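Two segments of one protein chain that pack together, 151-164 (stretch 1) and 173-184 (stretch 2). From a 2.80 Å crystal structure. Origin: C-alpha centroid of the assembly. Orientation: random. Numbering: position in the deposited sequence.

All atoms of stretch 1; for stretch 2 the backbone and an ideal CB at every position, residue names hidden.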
# COMPACT_ATOMS: atom_id res chain seq x y z
N PRO B 151 25.64 24.82 -6.95
CA PRO B 151 26.32 25.06 -5.67
C PRO B 151 27.64 24.28 -5.64
O PRO B 151 28.70 24.83 -5.37
CB PRO B 151 25.33 24.53 -4.65
CG PRO B 151 24.00 24.78 -5.32
CD PRO B 151 24.26 24.37 -6.74
N TYR B 152 27.56 22.99 -5.94
CA TYR B 152 28.75 22.16 -5.97
C TYR B 152 29.85 22.75 -6.86
O TYR B 152 31.03 22.71 -6.49
CB TYR B 152 28.42 20.75 -6.45
CG TYR B 152 29.60 19.81 -6.36
CD1 TYR B 152 29.94 19.20 -5.16
CD2 TYR B 152 30.43 19.59 -7.46
CE1 TYR B 152 31.08 18.40 -5.05
CE2 TYR B 152 31.57 18.81 -7.36
CZ TYR B 152 31.90 18.21 -6.16
OH TYR B 152 33.06 17.46 -6.08
N GLU B 153 29.48 23.30 -8.02
CA GLU B 153 30.51 23.87 -8.90
C GLU B 153 31.09 25.12 -8.25
O GLU B 153 32.29 25.37 -8.34
CB GLU B 153 29.93 24.25 -10.27
CG GLU B 153 29.18 23.16 -10.99
CD GLU B 153 28.57 23.63 -12.31
OE1 GLU B 153 27.93 24.71 -12.35
OE2 GLU B 153 28.73 22.89 -13.31
N GLN B 154 30.23 25.89 -7.61
CA GLN B 154 30.65 27.11 -6.95
C GLN B 154 31.51 26.88 -5.68
O GLN B 154 32.19 27.78 -5.20
CB GLN B 154 29.40 27.94 -6.66
CG GLN B 154 28.78 28.54 -7.92
CD GLN B 154 27.32 28.91 -7.78
OE1 GLN B 154 26.88 29.38 -6.73
NE2 GLN B 154 26.55 28.70 -8.83
N LEU B 155 31.51 25.66 -5.15
CA LEU B 155 32.32 25.33 -3.98
C LEU B 155 33.81 25.40 -4.28
O LEU B 155 34.23 25.16 -5.40
CB LEU B 155 32.03 23.90 -3.51
CG LEU B 155 31.26 23.71 -2.22
CD1 LEU B 155 31.35 22.26 -1.80
CD2 LEU B 155 31.85 24.60 -1.15
N LYS B 156 34.61 25.73 -3.27
CA LYS B 156 36.06 25.75 -3.43
C LYS B 156 36.48 24.30 -3.50
O LYS B 156 35.72 23.41 -3.14
CB LYS B 156 36.74 26.42 -2.25
CG LYS B 156 36.77 27.92 -2.37
CD LYS B 156 37.47 28.57 -1.19
CE LYS B 156 37.37 30.08 -1.29
NZ LYS B 156 37.77 30.69 -0.00
N GLU B 157 37.71 24.06 -3.93
CA GLU B 157 38.17 22.70 -4.07
C GLU B 157 37.95 21.82 -2.87
O GLU B 157 37.31 20.78 -2.99
CB GLU B 157 39.64 22.66 -4.47
CG GLU B 157 40.08 21.29 -4.92
CD GLU B 157 39.04 20.62 -5.79
OE1 GLU B 157 38.57 21.25 -6.77
OE2 GLU B 157 38.71 19.45 -5.50
N GLY B 158 38.47 22.19 -1.72
CA GLY B 158 38.25 21.30 -0.60
C GLY B 158 37.02 21.67 0.19
O GLY B 158 36.83 21.18 1.31
N GLY B 159 36.18 22.52 -0.39
CA GLY B 159 34.97 22.98 0.28
C GLY B 159 34.09 21.88 0.83
O GLY B 159 34.26 20.72 0.50
N ILE B 160 33.13 22.26 1.66
CA ILE B 160 32.21 21.29 2.25
C ILE B 160 30.81 21.76 2.01
O ILE B 160 30.52 22.94 2.20
CB ILE B 160 32.42 21.19 3.77
CG1 ILE B 160 33.76 20.53 4.05
CG2 ILE B 160 31.23 20.46 4.44
CD1 ILE B 160 34.09 20.49 5.52
N MSE B 161 29.95 20.84 1.59
CA MSE B 161 28.54 21.16 1.37
C MSE B 161 27.64 20.19 2.12
O MSE B 161 27.92 18.99 2.18
CB MSE B 161 28.17 21.13 -0.11
CG MSE B 161 26.67 21.39 -0.36
SE MSE B 161 26.17 21.41 -2.27
CE MSE B 161 24.66 22.57 -2.15
N ILE B 162 26.57 20.71 2.70
CA ILE B 162 25.60 19.88 3.40
C ILE B 162 24.22 20.13 2.82
O ILE B 162 23.78 21.27 2.72
CB ILE B 162 25.63 20.18 4.93
CG1 ILE B 162 26.90 19.58 5.52
CG2 ILE B 162 24.38 19.60 5.65
CD1 ILE B 162 27.06 19.76 7.00
N LEU B 163 23.54 19.06 2.40
CA LEU B 163 22.18 19.16 1.86
C LEU B 163 21.44 17.86 1.93
O LEU B 163 22.06 16.80 1.98
CB LEU B 163 22.17 19.58 0.39
CG LEU B 163 23.03 18.93 -0.71
CD1 LEU B 163 23.57 17.56 -0.35
CD2 LEU B 163 22.19 18.86 -1.95
N PRO B 164 20.09 17.92 1.94
CA PRO B 164 19.24 16.72 1.99
C PRO B 164 18.96 16.30 0.54
O PRO B 164 18.50 17.11 -0.28
CB PRO B 164 17.96 17.21 2.66
CG PRO B 164 18.25 18.64 3.07
CD PRO B 164 19.28 19.13 2.12
N UNK B 173 20.48 13.26 4.75
CA UNK B 173 21.31 14.44 4.94
C UNK B 173 22.72 14.08 4.48
O UNK B 173 23.31 13.10 4.94
CB UNK B 173 21.30 14.91 6.40
N UNK B 174 23.28 14.84 3.55
CA UNK B 174 24.61 14.52 3.08
C UNK B 174 25.66 15.59 3.30
O UNK B 174 25.41 16.78 3.09
CB UNK B 174 24.54 14.20 1.59
N UNK B 175 26.84 15.16 3.72
CA UNK B 175 27.96 16.07 3.91
C UNK B 175 28.91 15.78 2.73
O UNK B 175 29.52 14.70 2.63
CB UNK B 175 28.64 15.88 5.27
N UNK B 176 29.03 16.74 1.84
CA UNK B 176 29.84 16.59 0.64
C UNK B 176 31.14 17.36 0.68
O UNK B 176 31.13 18.56 0.90
CB UNK B 176 29.03 17.03 -0.58
N UNK B 177 32.26 16.68 0.47
CA UNK B 177 33.53 17.38 0.45
C UNK B 177 34.02 17.40 -0.99
O UNK B 177 34.29 16.35 -1.56
CB UNK B 177 34.55 16.72 1.38
N UNK B 178 34.14 18.57 -1.57
CA UNK B 178 34.55 18.63 -2.95
C UNK B 178 35.91 18.03 -3.26
O UNK B 178 36.88 18.19 -2.50
CB UNK B 178 34.54 20.09 -3.40
N UNK B 179 35.97 17.32 -4.39
CA UNK B 179 37.19 16.69 -4.88
C UNK B 179 37.00 16.37 -6.37
O UNK B 179 36.84 15.21 -6.74
CB UNK B 179 37.52 15.43 -4.08
N UNK B 180 37.01 17.40 -7.21
CA UNK B 180 36.80 17.18 -8.63
C UNK B 180 35.41 16.61 -8.81
O UNK B 180 34.45 17.13 -8.23
CB UNK B 180 37.86 16.25 -9.22
N UNK B 181 35.27 15.54 -9.60
CA UNK B 181 33.96 14.93 -9.79
C UNK B 181 33.86 13.67 -9.00
O UNK B 181 32.97 12.84 -9.25
CB UNK B 181 33.69 14.65 -11.27
N UNK B 182 34.77 13.52 -8.04
CA UNK B 182 34.83 12.37 -7.13
C UNK B 182 34.71 12.90 -5.70
O UNK B 182 35.65 12.82 -4.91
CB UNK B 182 36.12 11.57 -7.32
N UNK B 183 33.54 13.46 -5.35
CA UNK B 183 33.39 13.98 -3.99
C UNK B 183 33.36 12.81 -3.02
O UNK B 183 33.45 11.66 -3.42
CB UNK B 183 32.12 14.83 -3.86
N UNK B 184 33.26 13.12 -1.74
CA UNK B 184 33.14 12.10 -0.74
C UNK B 184 31.78 12.45 -0.15
O UNK B 184 31.54 13.60 0.19
CB UNK B 184 34.29 12.08 0.27

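Stretch 2 enters as a strand antiparallel to 159-164, so its first five positions alternate between the two faces of a sheet, and the rule there is to match the neighbour across the ladder.

Position 173 lies opposite Pro164, with its CB on the face that carries Ile160 and Ile162. The pairing is a non-hydrogen-bonded one and the surroundings are apolar, so Leu, Ile, Val or Met would suit. It is Leu173, whose CD2 lies 3.9 Å from Ile162 CG2 and 4.3 Å from Pro164 CG.

Position 174 turns to the other face, its ideal CB 3.6 Å from Leu163 O. The backbone bonds in both directions, N to Leu163 O at 2.8 Å and O from Leu163 N at 3.0 Å, which any residue but proline could do. A beta-branched or aromatic side chain would fit beside Leu163. Tyr174 is found, its CB 4.0 Å from Leu163 CD1.

At 175 the CB returns to the isoleucine face, 4.1 Å from Ile162 CG1. An aliphatic residue would serve, as would a long chain with an apolar stem. Lys175 is the second kind: extended throughout, it lays CG 4.1 Å from both Ile162 CG1 and Ile160 CG2, while its amine bonds elsewhere in the structure.

Position 176 faces Met161 and has the Tyr152 ring and Leu163 CD1 within reach of its CB, which asks for a compact apolar group; Val, Ile or Leu could answer. Val176 sets CG1 3.8 Å from Tyr152 CE1, at the ring edge, and CG2 4.4 Å from Leu163 CD1. Its backbone N and O bond Met161 O at 2.5 Å and Met161 N at 2.7 Å.

Position 177 pairs with Ile160, where a beta-branched aliphatic is natural and a longer chain tolerable. Ile177 puts CG1 4.0 Å from Ile160 CG1.

Position 178 is the most demanding. Its CB points toward stretch 1, where the helix end and the following turn present several carbonyls, with the Tyr152 ring alongside. A long donor is wanted, Lys or perhaps Arg. Lys178, all its chi angles t, passes CD over one face of that ring and delivers NZ to Leu155 O at 2.7 Å and Tyr152 O at 3.1 Å. Its backbone N also bonds Gly159 O at 3.0 Å.

Position 179 points away, so many polar residues would do; it is Lys179, whose N makes a weak bond to Tyr152 OH at 3.4 Å.

At 180, a phi of 63° and psi of -133° at a type II' turn favour glycine. Gly180 takes the tyrosine hydroxyl on its O, 2.6 Å from Tyr152 OH, and gives its N to Glu157 OE2 at 3.2 Å.

Positions 181 and 182 meet nothing of stretch 1 and suit small polar residues: Asn181 and Ser182.

Position 183 points toward Tyr152, its ideal CB 3.6 Å from OH, and its phi of -70° permits proline. Pro183 brings CG 3.4 Å from Tyr152 CZ.

Position 184 is out of reach and unconstrained here; it is Ser184.

Stretch 2, residues 173-184: LYKVIKKGNSPS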
# COMPACT_ATOMS: atom_id res chain seq x y z
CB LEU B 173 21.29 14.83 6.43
CG LEU B 173 21.46 16.27 6.94
CD1 LEU B 173 22.83 16.42 7.56
CD2 LEU B 173 21.25 17.26 5.82
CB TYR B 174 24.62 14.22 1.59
CG TYR B 174 24.05 12.90 1.19
CD1 TYR B 174 22.68 12.75 0.94
CD2 TYR B 174 24.88 11.79 1.04
CE1 TYR B 174 22.17 11.53 0.55
CE2 TYR B 174 24.37 10.56 0.64
CZ TYR B 174 23.02 10.44 0.40
OH TYR B 174 22.52 9.22 0.01
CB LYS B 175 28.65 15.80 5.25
CG LYS B 175 29.81 16.73 5.53
CD LYS B 175 30.43 16.43 6.88
CE LYS B 175 31.63 17.30 7.13
NZ LYS B 175 32.00 17.25 8.56
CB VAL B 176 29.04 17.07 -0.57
CG1 VAL B 176 29.82 16.88 -1.83
CG2 VAL B 176 27.74 16.35 -0.63
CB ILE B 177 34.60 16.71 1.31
CG1 ILE B 177 34.19 16.73 2.78
CG2 ILE B 177 35.91 17.43 1.13
CD1 ILE B 177 35.19 16.06 3.67
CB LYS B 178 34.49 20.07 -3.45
CG LYS B 178 34.61 20.18 -4.95
CD LYS B 178 34.25 21.56 -5.37
CE LYS B 178 34.34 21.77 -6.87
NZ LYS B 178 33.98 23.19 -7.19
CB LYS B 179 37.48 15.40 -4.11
CG LYS B 179 38.80 14.78 -4.53
CD LYS B 179 38.82 13.28 -4.36
CE LYS B 179 40.11 12.71 -4.95
NZ LYS B 179 40.08 11.23 -5.06
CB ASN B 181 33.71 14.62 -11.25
CG ASN B 181 33.44 15.85 -12.05
OD1 ASN B 181 32.74 16.76 -11.60
ND2 ASN B 181 33.99 15.89 -13.26
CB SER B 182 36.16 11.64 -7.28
OG SER B 182 36.35 11.19 -8.60
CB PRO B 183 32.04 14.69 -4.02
CG PRO B 183 31.74 14.85 -5.48
CD PRO B 183 32.29 13.62 -6.10
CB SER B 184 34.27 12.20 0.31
OG SER B 184 34.04 13.17 1.32
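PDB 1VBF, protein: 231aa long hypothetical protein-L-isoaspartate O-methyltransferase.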